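Local coordinates for putative fumarylacetoacetate hydrolase family protein (PDB 3S52) that is of uncharacterised function but adopts the mixed beta-sheet fold of the fumarylacetoacetate hydrolase family and occurs as an assembly of two subunits, at residues R8-A13 with G135-A140; R91-I96 with P170-I175; E109-F114 with K123-D128; D149-I154 with K208-G213. All coordinates share one frame; numbering follows the deposited sequence.

Contact 1 of 4, residues R8-A13 with G135-A140; sequences RDWQGA and GFIPVA. With SO4 (sulfate ion), chain F.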
loop_
_atom_site.group_PDB
_atom_site.type_symbol
_atom_site.label_atom_id
_atom_site.label_comp_id
_atom_site.label_asym_id
_atom_site.label_seq_id
_atom_site.Cartn_x
_atom_site.Cartn_y
_atom_site.Cartn_z
ATOM N N ARG A 8 3.022 -11.788 16.311
ATOM C CA ARG A 8 3.496 -12.535 17.460
ATOM C C ARG A 8 3.524 -11.667 18.709
ATOM O O ARG A 8 3.648 -10.448 18.615
ATOM C CB ARG A 8 4.885 -13.114 17.170
ATOM C CG ARG A 8 4.836 -14.277 16.176
ATOM C CD ARG A 8 6.199 -14.900 15.935
ATOM N NE ARG A 8 6.126 -15.902 14.871
ATOM C CZ ARG A 8 5.582 -17.106 15.020
ATOM N NH1 ARG A 8 5.069 -17.467 16.192
ATOM N NH2 ARG A 8 5.544 -17.953 14.000
ATOM N N ASP A 9 3.415 -12.278 19.888
ATOM C CA ASP A 9 3.648 -11.484 21.090
ATOM C C ASP A 9 5.146 -11.361 21.397
ATOM O O ASP A 9 5.981 -11.935 20.687
ATOM C CB ASP A 9 2.807 -11.956 22.302
ATOM C CG ASP A 9 3.195 -13.345 22.813
ATOM O OD1 ASP A 9 4.262 -13.858 22.426
ATOM O OD2 ASP A 9 2.430 -13.911 23.638
ATOM N N TRP A 10 5.496 -10.602 22.434
ATOM C CA TRP A 10 6.909 -10.390 22.736
ATOM C C TRP A 10 7.641 -11.715 22.939
ATOM O O TRP A 10 8.804 -11.853 22.577
ATOM C CB TRP A 10 7.117 -9.479 23.962
ATOM C CG TRP A 10 8.520 -8.921 23.985
ATOM C CD1 TRP A 10 9.596 -9.401 24.684
ATOM C CD2 TRP A 10 8.992 -7.800 23.236
ATOM N NE1 TRP A 10 10.706 -8.633 24.418
ATOM C CE2 TRP A 10 10.359 -7.647 23.528
ATOM C CE3 TRP A 10 8.388 -6.906 22.344
ATOM C CZ2 TRP A 10 11.132 -6.638 22.953
ATOM C CZ3 TRP A 10 9.145 -5.912 21.788
ATOM C CH2 TRP A 10 10.505 -5.779 22.096
ATOM N N GLN A 11 6.948 -12.686 23.523
ATOM C CA GLN A 11 7.541 -13.986 23.801
ATOM C C GLN A 11 7.701 -14.861 22.568
ATOM O O GLN A 11 8.364 -15.898 22.628
ATOM C CB GLN A 11 6.705 -14.743 24.832
ATOM C CG GLN A 11 6.879 -14.246 26.243
ATOM C CD GLN A 11 6.418 -12.821 26.413
ATOM O OE1 GLN A 11 5.272 -12.485 26.106
ATOM N NE2 GLN A 11 7.308 -11.970 26.904
ATOM N N GLY A 12 7.076 -14.472 21.462
ATOM C CA GLY A 12 7.176 -15.258 20.244
ATOM C C GLY A 12 5.943 -16.083 19.950
ATOM O O GLY A 12 5.889 -16.789 18.951
ATOM N N ALA A 13 4.937 -15.990 20.815
ATOM C CA ALA A 13 3.702 -16.729 20.597
ATOM C C ALA A 13 2.914 -16.144 19.433
ATOM O O ALA A 13 2.734 -14.935 19.334
ATOM C CB ALA A 13 2.840 -16.725 21.868
ATOM N N GLY A 135 7.476 -8.556 18.217
ATOM C CA GLY A 135 6.236 -9.035 18.787
ATOM C C GLY A 135 5.557 -7.860 19.471
ATOM O O GLY A 135 6.181 -6.822 19.690
ATOM N N PHE A 136 4.288 -8.027 19.813
ATOM C CA PHE A 136 3.529 -6.978 20.473
ATOM C C PHE A 136 3.383 -7.173 21.978
ATOM O O PHE A 136 3.225 -8.301 22.464
ATOM C CB PHE A 136 2.162 -6.796 19.798
ATOM C CG PHE A 136 2.267 -6.251 18.410
ATOM C CD1 PHE A 136 2.343 -4.882 18.194
ATOM C CD2 PHE A 136 2.374 -7.106 17.327
ATOM C CE1 PHE A 136 2.479 -4.381 16.906
ATOM C CE2 PHE A 136 2.507 -6.611 16.042
ATOM C CZ PHE A 136 2.563 -5.237 15.838
ATOM N N ILE A 137 3.464 -6.049 22.687
ATOM C CA ILE A 137 3.266 -5.960 24.130
ATOM C C ILE A 137 1.827 -5.577 24.467
ATOM O O ILE A 137 1.278 -4.675 23.857
ATOM C CB ILE A 137 4.189 -4.894 24.715
ATOM C CG1 ILE A 137 5.649 -5.245 24.401
ATOM C CG2 ILE A 137 3.964 -4.743 26.217
ATOM C CD1 ILE A 137 6.588 -4.068 24.519
ATOM N N PRO A 138 1.209 -6.256 25.453
ATOM C CA PRO A 138 -0.193 -5.931 25.740
ATOM C C PRO A 138 -0.371 -4.475 26.136
ATOM O O PRO A 138 0.483 -3.886 26.800
ATOM C CB PRO A 138 -0.536 -6.856 26.913
ATOM C CG PRO A 138 0.428 -8.009 26.771
ATOM C CD PRO A 138 1.700 -7.372 26.282
ATOM N N VAL A 139 -1.484 -3.893 25.724
ATOM C CA VAL A 139 -1.838 -2.551 26.168
ATOM C C VAL A 139 -1.697 -2.405 27.693
ATOM O O VAL A 139 -1.172 -1.400 28.183
ATOM C CB VAL A 139 -3.263 -2.205 25.750
ATOM C CG1 VAL A 139 -3.726 -0.919 26.429
ATOM C CG2 VAL A 139 -3.336 -2.075 24.254
ATOM N N ALA A 140 -2.150 -3.417 28.431
ATOM C CA ALA A 140 -2.117 -3.399 29.903
ATOM C C ALA A 140 -0.716 -3.300 30.531
ATOM O O ALA A 140 -0.571 -2.775 31.629
ATOM C CB ALA A 140 -2.845 -4.612 30.461
HETATM S S SO4 F . 13.191 -8.468 27.333
HETATM O O1 SO4 F . 14.494 -8.102 27.887
HETATM O O2 SO4 F . 12.862 -9.848 27.681
HETATM O O3 SO4 F . 12.187 -7.570 27.899
HETATM O O4 SO4 F . 13.240 -8.354 25.879
HETATM O O HOH W 1 3.794 -9.791 24.706
#
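The backbones run side by side for a single bridge between D9 and F136, where F136 N donates to R8 O at 2.8 Å, in the plane of that carbonyl, and W10 N returns a weak bond to F136 O at 3.2 Å. A water helps there, accepting from W10 N and donating to F136 O. Just before the bridge sits G135, where a CB would run into D9 O and W10 N; the bare CA lets the loop lie this close, with R8 O 3.0 Å from G135 CA. The 8-13 loop folds into a type I beta turn from D9 to G12. The D9 carboxylate ties down the residue after the turn: CG sits in the crowded position between the backbone N and the carbonyl carbon (chi1 67°), and OD1 takes A13 N from above the carboxylate plane at 2.8 Å. R8 NH1 reaches the turn as well, bonding G12 O. This N-terminal loop is thereby pinned to the end of strand 131-138, part of the large mixed sheet of the family fold. W10, with CG anti to the backbone N (chi1 -162°), lies alongside I137, pointing the same way; W10 CE3 is 3.8 Å from I137 CG1. K214 makes a cation-pi contact with the indole. On the pyrrole side, W10 NE1 gives a hydrogen bond to sulfate O4 at 2.9 Å, near the ring plane (157° at the hydrogen). K214 NZ and T215 N also bind this sulfate, probably from the crystallisation liquor.

Contact 2 of 4, residues R91-I96 with P170-I175; sequences RVARAI and PIIPLI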
loop_
_atom_site.group_PDB
_atom_site.type_symbol
_atom_site.label_atom_id
_atom_site.label_comp_id
_atom_site.label_asym_id
_atom_site.label_seq_id
_atom_site.Cartn_x
_atom_site.Cartn_y
_atom_site.Cartn_z
ATOM N N ARG A 91 -13.089 5.985 20.112
ATOM C CA ARG A 91 -13.198 4.661 19.526
ATOM C C ARG A 91 -11.810 4.109 19.192
ATOM O O ARG A 91 -11.536 2.921 19.394
ATOM C CB ARG A 91 -14.091 4.693 18.292
ATOM C CG ARG A 91 -14.307 3.315 17.662
ATOM C CD ARG A 91 -15.123 3.410 16.379
ATOM N NE ARG A 91 -16.431 4.000 16.635
ATOM C CZ ARG A 91 -17.469 3.324 17.117
ATOM N NH1 ARG A 91 -18.633 3.934 17.326
ATOM N NH2 ARG A 91 -17.342 2.032 17.392
ATOM N N VAL A 92 -10.931 4.977 18.694
ATOM C CA VAL A 92 -9.553 4.584 18.387
ATOM C C VAL A 92 -8.849 4.096 19.642
ATOM O O VAL A 92 -8.283 3.003 19.663
ATOM C CB VAL A 92 -8.726 5.742 17.743
ATOM C CG1 VAL A 92 -7.222 5.484 17.889
ATOM C CG2 VAL A 92 -9.112 5.915 16.267
ATOM N N ALA A 93 -8.896 4.901 20.696
ATOM C CA ALA A 93 -8.281 4.503 21.959
ATOM C C ALA A 93 -8.677 3.072 22.380
ATOM O O ALA A 93 -7.829 2.304 22.826
ATOM C CB ALA A 93 -8.634 5.507 23.061
ATOM N N ARG A 94 -9.956 2.719 22.231
ATOM C CA ARG A 94 -10.468 1.421 22.689
ATOM C C ARG A 94 -10.072 0.276 21.764
ATOM O O ARG A 94 -10.246 -0.900 22.100
ATOM C CB ARG A 94 -12.009 1.430 22.788
ATOM C CG ARG A 94 -12.611 2.550 23.624
ATOM C CD ARG A 94 -14.122 2.334 23.869
ATOM N NE ARG A 94 -14.880 2.181 22.624
ATOM C CZ ARG A 94 -15.605 3.146 22.066
ATOM N NH1 ARG A 94 -15.682 4.338 22.646
ATOM N NH2 ARG A 94 -16.258 2.922 20.929
ATOM N N ALA A 95 -9.593 0.619 20.577
ATOM C CA ALA A 95 -9.340 -0.374 19.543
ATOM C C ALA A 95 -7.897 -0.895 19.539
ATOM O O ALA A 95 -7.573 -1.851 18.830
ATOM C CB ALA A 95 -9.698 0.201 18.160
ATOM N N ILE A 96 -7.025 -0.258 20.306
ATOM C CA ILE A 96 -5.607 -0.617 20.253
ATOM C C ILE A 96 -5.319 -1.910 21.034
ATOM O O ILE A 96 -5.690 -2.033 22.207
ATOM C CB ILE A 96 -4.721 0.563 20.700
ATOM C CG1 ILE A 96 -4.878 1.720 19.695
ATOM C CG2 ILE A 96 -3.274 0.133 20.803
ATOM C CD1 ILE A 96 -4.190 3.020 20.085
ATOM N N PRO A 170 0.042 13.102 17.635
ATOM C CA PRO A 170 0.016 12.019 18.621
ATOM C C PRO A 170 -0.738 10.803 18.093
ATOM O O PRO A 170 -1.509 10.935 17.141
ATOM C CB PRO A 170 -0.746 12.642 19.795
ATOM C CG PRO A 170 -0.561 14.094 19.621
ATOM C CD PRO A 170 -0.654 14.294 18.143
ATOM N N ILE A 171 -0.510 9.644 18.710
ATOM C CA ILE A 171 -1.040 8.362 18.234
ATOM C C ILE A 171 -2.540 8.333 17.945
ATOM O O ILE A 171 -2.976 7.915 16.870
ATOM C CB ILE A 171 -0.725 7.237 19.246
ATOM C CG1 ILE A 171 0.786 6.967 19.299
ATOM C CG2 ILE A 171 -1.498 5.978 18.911
ATOM C CD1 ILE A 171 1.198 6.148 20.512
ATOM N N ILE A 172 -3.338 8.748 18.917
ATOM C CA ILE A 172 -4.787 8.650 18.767
ATOM C C ILE A 172 -5.378 9.514 17.636
ATOM O O ILE A 172 -6.011 8.986 16.729
ATOM C CB ILE A 172 -5.501 8.860 20.118
ATOM C CG1 ILE A 172 -5.310 7.601 20.972
ATOM C CG2 ILE A 172 -6.976 9.136 19.915
ATOM C CD1 ILE A 172 -5.257 7.880 22.449
ATOM N N PRO A 173 -5.157 10.838 17.672
ATOM C CA PRO A 173 -5.605 11.632 16.520
ATOM C C PRO A 173 -5.007 11.162 15.187
ATOM O O PRO A 173 -5.641 11.318 14.139
ATOM C CB PRO A 173 -5.119 13.055 16.844
ATOM C CG PRO A 173 -4.127 12.899 18.010
ATOM C CD PRO A 173 -4.578 11.668 18.748
ATOM N N LEU A 174 -3.800 10.607 15.209
ATOM C CA LEU A 174 -3.202 10.136 13.958
ATOM C C LEU A 174 -4.037 8.981 13.395
ATOM O O LEU A 174 -4.424 8.964 12.218
ATOM C CB LEU A 174 -1.751 9.676 14.177
ATOM C CG LEU A 174 -1.016 9.098 12.956
ATOM C CD1 LEU A 174 -0.767 10.149 11.901
ATOM C CD2 LEU A 174 0.311 8.468 13.392
ATOM N N ILE A 175 -4.323 8.016 14.251
ATOM C CA ILE A 175 -5.040 6.840 13.807
ATOM C C ILE A 175 -6.459 7.228 13.424
ATOM O O ILE A 175 -7.019 6.709 12.465
ATOM C CB ILE A 175 -5.020 5.721 14.857
ATOM C CG1 ILE A 175 -3.589 5.218 15.052
ATOM C CG2 ILE A 175 -5.910 4.572 14.417
ATOM C CD1 ILE A 175 -3.468 4.109 16.107
#
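Helix 91-95 and the first turn of helix 171-181 cross steeply, with short-segment axes 9.3 Å apart at closest and 107° between their directions. I175 carries much of the packing. Its CB already touches the other helix, 3.8 Å from V92 CG1. From there the side chain forks: CG2, anti to the backbone N, lies 3.8 Å from V92 CG1 and also brushes V92 CG2, so both valine methyls rest against this one branch. CG1 takes the other path, anti to the carbonyl carbon (chi1 -65°), and the chain then runs on fully extended (chi2 179°). That extension carries I175 CD1 to its neighbour further along, 4.2 Å from I96 CD1. The I96 methyl is shared, since I96 CD1 is equally 4.2 Å from I171 CG2; both of its partners are crossed obliquely. At the more open border A93 CB meets I172 CD1 at 4.2 Å, while V92 CG1 rests 3.9 Å from I172 O. Beneath, strand 70-80 supplies the floor: V78 touches I96 and I175, L76 touches I171, and I80 adds to I175. I96 itself opens strand 96-107, so the contact joins the two helices at strands 70-80 and 96-107 of the large mixed sheet. Q146 anchors the start of the second helix by accepting from I171 N through its OE1. The side chains that meet are all aliphatic, most of them branched, with no polar pairing to set direction; the helices are held by van der Waals packing of methyl and methine groups and by burial of V92, I96, I171 and I175 from water.

Contact 3 of 4, residues E109-F114 with K123-D128; sequences ELQAGF and KAKAFD. With SO4 (sulfate ion), chain E.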
loop_
_atom_site.group_PDB
_atom_site.type_symbol
_atom_site.label_atom_id
_atom_site.label_comp_id
_atom_site.label_asym_id
_atom_site.label_seq_id
_atom_site.Cartn_x
_atom_site.Cartn_y
_atom_site.Cartn_z
ATOM N N GLU A 109 17.715 6.829 -1.539
ATOM C CA GLU A 109 18.059 7.451 -2.811
ATOM C C GLU A 109 16.864 7.443 -3.756
ATOM O O GLU A 109 16.556 8.458 -4.376
ATOM C CB GLU A 109 19.262 6.750 -3.467
ATOM C CG GLU A 109 20.551 6.780 -2.633
ATOM C CD GLU A 109 21.642 5.854 -3.182
ATOM O OE1 GLU A 109 21.885 5.868 -4.413
ATOM O OE2 GLU A 109 22.254 5.107 -2.382
ATOM N N LEU A 110 16.195 6.299 -3.873
ATOM C CA LEU A 110 14.986 6.227 -4.703
ATOM C C LEU A 110 13.922 7.181 -4.179
ATOM O O LEU A 110 13.348 7.961 -4.944
ATOM C CB LEU A 110 14.412 4.808 -4.750
ATOM C CG LEU A 110 14.991 3.763 -5.699
ATOM C CD1 LEU A 110 14.113 2.517 -5.690
ATOM C CD2 LEU A 110 15.107 4.314 -7.103
ATOM N N GLN A 111 13.652 7.119 -2.878
ATOM C CA GLN A 111 12.659 8.014 -2.281
ATOM C C GLN A 111 12.943 9.463 -2.647
ATOM O O GLN A 111 12.041 10.201 -3.050
ATOM C CB GLN A 111 12.619 7.893 -0.760
ATOM C CG GLN A 111 11.406 8.629 -0.141
ATOM C CD GLN A 111 11.545 8.825 1.356
ATOM O OE1 GLN A 111 12.655 8.863 1.879
ATOM N NE2 GLN A 111 10.422 8.959 2.053
ATOM N N ALA A 112 14.197 9.878 -2.527
ATOM C CA ALA A 112 14.534 11.258 -2.880
ATOM C C ALA A 112 14.174 11.567 -4.337
ATOM O O ALA A 112 13.664 12.639 -4.643
ATOM C CB ALA A 112 15.980 11.541 -2.609
ATOM N N GLY A 113 14.419 10.625 -5.236
ATOM C CA GLY A 113 14.042 10.820 -6.629
ATOM C C GLY A 113 12.530 10.908 -6.815
ATOM O O GLY A 113 12.042 11.753 -7.564
ATOM N N PHE A 114 11.789 10.024 -6.141
ATOM C CA PHE A 114 10.325 10.037 -6.193
ATOM C C PHE A 114 9.762 11.390 -5.746
ATOM O O PHE A 114 8.867 11.935 -6.394
ATOM C CB PHE A 114 9.717 8.861 -5.377
ATOM C CG PHE A 114 10.109 7.513 -5.902
ATOM C CD1 PHE A 114 10.427 7.359 -7.242
ATOM C CD2 PHE A 114 10.222 6.416 -5.061
ATOM C CE1 PHE A 114 10.812 6.133 -7.744
ATOM C CE2 PHE A 114 10.614 5.184 -5.556
ATOM C CZ PHE A 114 10.912 5.045 -6.903
ATOM N N LYS A 123 7.889 1.892 -4.387
ATOM C CA LYS A 123 9.117 1.170 -4.681
ATOM C C LYS A 123 10.162 1.405 -3.597
ATOM O O LYS A 123 10.986 0.526 -3.330
ATOM C CB LYS A 123 9.685 1.525 -6.070
ATOM C CG LYS A 123 8.867 1.011 -7.248
ATOM C CD LYS A 123 9.625 1.165 -8.594
ATOM C CE LYS A 123 9.299 2.457 -9.294
ATOM N NZ LYS A 123 9.900 2.494 -10.666
ATOM N N ALA A 124 10.173 2.609 -3.020
ATOM C CA ALA A 124 11.124 2.937 -1.950
ATOM C C ALA A 124 10.703 2.492 -0.547
ATOM O O ALA A 124 11.552 2.323 0.340
ATOM C CB ALA A 124 11.436 4.427 -1.940
ATOM N N LYS A 125 9.401 2.478 -0.307
ATOM C CA LYS A 125 8.873 2.134 1.018
ATOM C C LYS A 125 8.174 0.787 1.213
ATOM O O LYS A 125 7.997 0.325 2.351
ATOM C CB LYS A 125 7.900 3.244 1.430
ATOM C CG LYS A 125 8.573 4.582 1.660
ATOM C CD LYS A 125 9.114 4.614 3.077
ATOM C CE LYS A 125 9.521 6.000 3.516
ATOM N NZ LYS A 125 10.052 5.912 4.920
ATOM N N ALA A 126 7.713 0.205 0.109
ATOM C CA ALA A 126 6.843 -0.981 0.149
ATOM C C ALA A 126 7.489 -2.292 -0.264
ATOM O O ALA A 126 6.811 -3.323 -0.322
ATOM C CB ALA A 126 5.558 -0.744 -0.645
ATOM N N PHE A 127 8.780 -2.255 -0.583
ATOM C CA PHE A 127 9.455 -3.408 -1.163
ATOM C C PHE A 127 9.471 -4.583 -0.173
ATOM O O PHE A 127 9.266 -4.397 1.033
ATOM C CB PHE A 127 10.887 -3.040 -1.592
ATOM C CG PHE A 127 11.748 -2.545 -0.460
ATOM C CD1 PHE A 127 12.513 -3.430 0.289
ATOM C CD2 PHE A 127 11.779 -1.193 -0.138
ATOM C CE1 PHE A 127 13.300 -2.965 1.351
ATOM C CE2 PHE A 127 12.549 -0.724 0.920
ATOM C CZ PHE A 127 13.312 -1.605 1.665
ATOM N N ASP A 128 9.693 -5.794 -0.682
ATOM C CA ASP A 128 9.665 -6.984 0.169
ATOM C C ASP A 128 10.579 -6.816 1.363
ATOM O O ASP A 128 11.722 -6.396 1.211
ATOM C CB ASP A 128 10.129 -8.228 -0.598
ATOM C CG ASP A 128 9.113 -8.706 -1.613
ATOM O OD1 ASP A 128 7.986 -8.151 -1.648
ATOM O OD2 ASP A 128 9.444 -9.656 -2.363
HETATM S S SO4 E . 9.899 10.102 5.958
HETATM O O1 SO4 E . 11.345 9.882 5.991
HETATM O O2 SO4 E . 9.220 8.832 5.771
HETATM O O3 SO4 E . 9.437 10.699 7.214
HETATM O O4 SO4 E . 9.605 10.997 4.827
#
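Beside a bound sulfate ion, helix 108-117 packs against the short helix 122-125, with A124 as the close point between them. A124 CB is 3.6 Å from Q111 N and 3.8 Å from Q111 CB, and L110 CB flanks it too. F114 closes the other side: its ring presents an edge to A124 N, which lies near the ring plane 3.6 Å from CE2, while one face passes over L110 O of its own helix. K123 crosses F114 at about a right angle, with CB 3.8 Å from F114 CZ; its chain bends at chi3, and NZ goes on to Y177 OH and P44 O of the second subunit. In this fold the pair follows strand 96-107, whose T106, with D104, meets the end of K125. K125 bends at chi2 (-84°) and then straightens, so that CE passes 3.4 Å from Q111 NE2. K125 NZ is held by T106 OG1 and by salt bridges to D104 and E73, an acidic setting that would probably keep it charged. The same NZ donates to sulfate O2 at 3.2 Å, and S27 N and H32 NE2 also bind this ion, probably picked up from the crystallisation liquor.

Contact 4 of 4, residues D149-I154 with K208-G213; sequences DLSLTI and KIMLNG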
loop_
_atom_site.group_PDB
_atom_site.type_symbol
_atom_site.label_atom_id
_atom_site.label_comp_id
_atom_site.label_asym_id
_atom_site.label_seq_id
_atom_site.Cartn_x
_atom_site.Cartn_y
_atom_site.Cartn_z
ATOM N N ASP A 149 10.056 5.078 24.909
ATOM C CA ASP A 149 11.408 5.267 24.420
ATOM C C ASP A 149 11.758 4.268 23.315
ATOM O O ASP A 149 11.410 3.097 23.389
ATOM C CB ASP A 149 12.410 5.166 25.569
ATOM C CG ASP A 149 12.303 6.342 26.529
ATOM O OD1 ASP A 149 12.789 7.458 26.187
ATOM O OD2 ASP A 149 11.735 6.143 27.630
ATOM N N LEU A 150 12.449 4.750 22.292
ATOM C CA LEU A 150 12.893 3.915 21.188
ATOM C C LEU A 150 14.382 4.144 20.999
ATOM O O LEU A 150 14.828 5.285 20.958
ATOM C CB LEU A 150 12.208 4.358 19.893
ATOM C CG LEU A 150 10.694 4.388 19.785
ATOM C CD1 LEU A 150 10.272 5.301 18.651
ATOM C CD2 LEU A 150 10.180 2.985 19.567
ATOM N N SER A 151 15.148 3.074 20.843
ATOM C CA SER A 151 16.569 3.230 20.604
ATOM C C SER A 151 17.052 2.175 19.631
ATOM O O SER A 151 16.576 1.039 19.628
ATOM C CB SER A 151 17.360 3.168 21.909
ATOM O OG SER A 151 17.200 1.910 22.523
ATOM N N LEU A 152 17.983 2.568 18.775
ATOM C CA LEU A 152 18.536 1.648 17.807
ATOM C C LEU A 152 20.017 1.815 17.911
ATOM O O LEU A 152 20.513 2.926 17.786
ATOM C CB LEU A 152 18.094 2.011 16.392
ATOM C CG LEU A 152 18.800 1.237 15.275
ATOM C CD1 LEU A 152 18.528 -0.265 15.434
ATOM C CD2 LEU A 152 18.351 1.720 13.906
ATOM N N THR A 153 20.703 0.711 18.182
ATOM C CA THR A 153 22.152 0.671 18.270
ATOM C C THR A 153 22.626 -0.208 17.122
ATOM O O THR A 153 22.102 -1.298 16.917
ATOM C CB THR A 153 22.601 0.047 19.611
ATOM O OG1 THR A 153 22.193 0.894 20.692
ATOM C CG2 THR A 153 24.087 -0.113 19.666
ATOM N N ILE A 154 23.584 0.287 16.347
ATOM C CA ILE A 154 24.149 -0.487 15.256
ATOM C C ILE A 154 25.654 -0.613 15.456
ATOM O O ILE A 154 26.358 0.396 15.580
ATOM C CB ILE A 154 23.826 0.150 13.895
ATOM C CG1 ILE A 154 22.325 0.057 13.616
ATOM C CG2 ILE A 154 24.571 -0.550 12.776
ATOM C CD1 ILE A 154 21.937 0.601 12.263
ATOM N N LYS A 208 20.845 -3.697 17.731
ATOM C CA LYS A 208 20.168 -3.895 19.013
ATOM C C LYS A 208 19.056 -2.871 19.086
ATOM O O LYS A 208 19.308 -1.670 18.964
ATOM C CB LYS A 208 21.120 -3.715 20.194
ATOM C CG LYS A 208 20.403 -3.747 21.535
ATOM C CD LYS A 208 21.340 -3.454 22.691
ATOM C CE LYS A 208 22.607 -4.279 22.589
ATOM N NZ LYS A 208 22.317 -5.731 22.433
ATOM N N ILE A 209 17.826 -3.340 19.263
ATOM C CA ILE A 209 16.687 -2.442 19.226
ATOM C C ILE A 209 15.986 -2.485 20.561
ATOM O O ILE A 209 15.754 -3.556 21.106
ATOM C CB ILE A 209 15.675 -2.831 18.144
ATOM C CG1 ILE A 209 16.315 -2.808 16.757
ATOM C CG2 ILE A 209 14.463 -1.900 18.185
ATOM C CD1 ILE A 209 16.200 -4.122 16.033
HETATM N N MSE A 210 15.631 -1.324 21.087
HETATM C CA MSE A 210 14.956 -1.302 22.375
HETATM C C MSE A 210 13.684 -0.482 22.365
HETATM O O MSE A 210 13.624 0.590 21.757
HETATM C CB MSE A 210 15.889 -0.822 23.465
HETATM C CG MSE A 210 16.724 -1.943 24.049
HETATM SE SE MSE A 210 17.957 -1.265 25.380
HETATM C CE MSE A 210 19.427 -0.872 24.174
ATOM N N LEU A 211 12.664 -1.027 23.018
ATOM C CA LEU A 211 11.375 -0.360 23.151
ATOM C C LEU A 211 11.137 -0.329 24.645
ATOM O O LEU A 211 10.968 -1.379 25.280
ATOM C CB LEU A 211 10.273 -1.147 22.444
ATOM C CG LEU A 211 8.852 -0.586 22.555
ATOM C CD1 LEU A 211 8.769 0.803 21.934
ATOM C CD2 LEU A 211 7.848 -1.526 21.887
ATOM N N ASN A 212 11.151 0.875 25.197
ATOM C CA ASN A 212 11.275 1.050 26.627
ATOM C C ASN A 212 12.379 0.137 27.129
ATOM O O ASN A 212 13.464 0.116 26.554
ATOM C CB ASN A 212 9.945 0.796 27.310
ATOM C CG ASN A 212 8.932 1.880 26.986
ATOM O OD1 ASN A 212 9.295 3.053 26.832
ATOM N ND2 ASN A 212 7.668 1.497 26.867
ATOM N N GLY A 213 12.101 -0.636 28.171
ATOM C CA GLY A 213 13.125 -1.492 28.740
ATOM C C GLY A 213 13.276 -2.860 28.084
ATOM O O GLY A 213 13.829 -3.782 28.694
HETATM O O HOH W 2 14.368 2.183 24.756
#
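D149 O is gripped by two hydrogen bonds: N212 N comes in on a lone pair at 2.9 Å, and a water also bound to N212 O adds a weak one. A CA-H...O contact from L211 joins them. N212 answers with its side chain, OD1 accepting from D149 N at 2.9 Å in a nearly straight bond (168° at the hydrogen), although the donor stands above the amide plane. Beyond this end the strands pair antiparallel, S151 with M210 and T153 with K208 as hydrogen-bonded pairs; K208 N reaches T153 O at 2.8 Å. On one face L150 and L211 lie alongside each other, pointing the same way, with L150 CD2 3.5 Å from L211 CD1. L152 and I209 repeat this: L152 CD1 lies 3.6 Å from I209 CG1, and I74 and L76 of strand 70-80 cover I209 and L211. The other face is mixed, with S151, T153, K208 and the selenomethionine M210: S151 OG, in the crowded position between N and C, sits 3.2 Å from M210 CB, and K208 NZ turns to N217. With N212 and G213 making the two-residue link to strand 214-219, this pairing forms the middle of a four-stranded antiparallel sheet whose last two strands are a beta hairpin.

Contact 1 joins the N-terminal loop to the end of strand 131-138, and both its neighbours touch it: V139 CG2 lies 3.1 Å from I96 O of contact 2, and I137 CD1 lies 3.9 Å from L211 CD2 of contact 4. Along the chain contact 1 crosses contact 2 and closes before contact 4 opens; contact 3 is nested inside both contact 1 and contact 2. Contact 3 stands apart, its centre about 30 Å from that of contact 1 and 28 Å from that of contact 2, across the chain's centre and facing the second subunit. Strand 70-80 of the mixed sheet serves both contact 2 and contact 4, whose centres are about 23 Å apart, so the helix pair and the antiparallel sheet both pack on that strand.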